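Local coordinates for protein poly A polymerase (Aquifex aeolicus, PDB 4WBY) that adds the terminal adenosine to tRNAs ending in CC, completing the CCA terminus from ATP in a magnesium-dependent reaction, at residues 152-156 and 157-161. Residues are numbered along the deposited sequence; the frame is centred on the assembly and turned at random. Where two conformers were deposited one is given.
Sequences IRVLH and PVSFI
The backbone folds through a type I beta turn from H156 to S159, in which S159 N donates a hydrogen bond of 3.1 Å to H156 O. In the conformer of H156 modelled here, CG stands anti to the backbone N (chi1 -179°) and beside the carbonyl carbon, which brings the ND1 edge of the imidazole to V158 N; ND1 accepts a hydrogen bond from V158 N (3.0 Å), almost straight (174°) and near the ring plane. P157 CD sits over one ring face, 3.4 Å from its centroid in a CH-pi contact, while the V158 side chain lies beside the ring, CG2 3.4 Å from ND1. The turn illustrates how a chain can enter a helix, since V158 occupies the N-cap position of helix 159-162; here it leads on from the short strand 151-152 towards the ATP-binding run D163 to R172, which continues into helix 165-177. On the buried side, V154 CB packs against S159 CB at 3.6 Å, and V154 CG1 rests on the face of the F160 ring, 3.5 Å from CZ. A water accepts from L155 N and is hydrogen-bonded to S159 OG, 2.7 Å from that hydroxyl oxygen. Helix 183-194 packs against F160 through L188, L189 and A192, and S159 O accepts a hydrogen bond from the ATP-binding R166.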
# COMPACT_ATOMS: atom_id res chain seq x y z
N ILE A 152 8.67 -3.63 -16.11
CA ILE A 152 7.36 -4.23 -15.86
C ILE A 152 6.77 -4.71 -17.19
O ILE A 152 6.51 -3.91 -18.09
CB ILE A 152 6.39 -3.25 -15.17
CG1 ILE A 152 6.96 -2.76 -13.83
CG2 ILE A 152 5.02 -3.87 -14.98
CD1 ILE A 152 7.24 -3.86 -12.81
N ARG A 153 6.54 -6.01 -17.30
CA ARG A 153 6.11 -6.65 -18.53
C ARG A 153 5.00 -7.65 -18.25
O ARG A 153 5.16 -8.51 -17.37
CB ARG A 153 7.29 -7.38 -19.19
CG ARG A 153 7.00 -7.90 -20.57
CD ARG A 153 8.08 -8.85 -21.07
NE ARG A 153 9.41 -8.25 -20.97
CZ ARG A 153 9.95 -7.45 -21.87
NH1 ARG A 153 9.29 -7.14 -22.99
NH2 ARG A 153 11.17 -6.96 -21.65
N VAL A 154 3.89 -7.56 -18.98
CA VAL A 154 2.84 -8.57 -18.84
C VAL A 154 3.28 -9.92 -19.43
O VAL A 154 4.22 -10.00 -20.23
CB VAL A 154 1.51 -8.12 -19.49
CG1 VAL A 154 0.92 -6.93 -18.72
CG2 VAL A 154 1.69 -7.82 -20.98
N LEU A 155 2.59 -10.98 -19.04
CA LEU A 155 2.93 -12.34 -19.45
C LEU A 155 2.39 -12.72 -20.83
O LEU A 155 2.88 -13.66 -21.46
CB LEU A 155 2.41 -13.35 -18.42
CG LEU A 155 2.79 -13.09 -16.95
CD1 LEU A 155 2.45 -14.29 -16.09
CD2 LEU A 155 4.24 -12.74 -16.80
N HIS A 156 1.35 -12.01 -21.25
CA HIS A 156 0.69 -12.26 -22.53
C HIS A 156 0.02 -10.97 -22.96
O HIS A 156 -0.40 -10.18 -22.11
CB HIS A 156 -0.35 -13.37 -22.36
CG HIS A 156 -1.08 -13.74 -23.63
ND1 HIS A 156 -2.04 -12.93 -24.19
CD2 HIS A 156 -0.98 -14.83 -24.42
CE1 HIS A 156 -2.50 -13.50 -25.29
NE2 HIS A 156 -1.87 -14.65 -25.45
N PRO A 157 -0.08 -10.73 -24.27
CA PRO A 157 -0.56 -9.42 -24.72
C PRO A 157 -2.01 -9.08 -24.38
O PRO A 157 -2.33 -7.90 -24.41
CB PRO A 157 -0.38 -9.47 -26.25
CG PRO A 157 -0.14 -10.91 -26.57
CD PRO A 157 0.51 -11.51 -25.37
N VAL A 158 -2.87 -10.05 -24.05
CA VAL A 158 -4.24 -9.64 -23.73
C VAL A 158 -4.43 -9.41 -22.22
O VAL A 158 -5.55 -9.23 -21.75
CB VAL A 158 -5.30 -10.65 -24.24
CG1 VAL A 158 -5.15 -10.86 -25.76
CG2 VAL A 158 -5.26 -11.96 -23.47
N SER A 159 -3.32 -9.34 -21.48
CA SER A 159 -3.38 -9.25 -20.02
C SER A 159 -4.26 -8.13 -19.46
O SER A 159 -5.01 -8.34 -18.49
CB SER A 159 -1.96 -9.10 -19.48
OG SER A 159 -1.94 -9.09 -18.06
N PHE A 160 -4.18 -6.93 -20.03
CA PHE A 160 -4.97 -5.82 -19.51
C PHE A 160 -6.44 -5.89 -19.95
O PHE A 160 -7.30 -5.33 -19.29
CB PHE A 160 -4.39 -4.47 -19.94
CG PHE A 160 -3.01 -4.20 -19.41
CD1 PHE A 160 -2.75 -4.21 -18.04
CD2 PHE A 160 -1.96 -3.91 -20.27
CE1 PHE A 160 -1.47 -3.95 -17.54
CE2 PHE A 160 -0.69 -3.66 -19.79
CZ PHE A 160 -0.44 -3.67 -18.42
N ILE A 161 -6.73 -6.56 -21.06
CA ILE A 161 -8.12 -6.77 -21.47
C ILE A 161 -8.76 -7.78 -20.53
O ILE A 161 -9.90 -7.63 -20.07
CB ILE A 161 -8.23 -7.31 -22.92
CG1 ILE A 161 -7.42 -6.47 -23.91
CG2 ILE A 161 -9.69 -7.35 -23.36
CD1 ILE A 161 -7.38 -7.08 -25.31
O HOH W 1 -0.02 -10.93 -17.58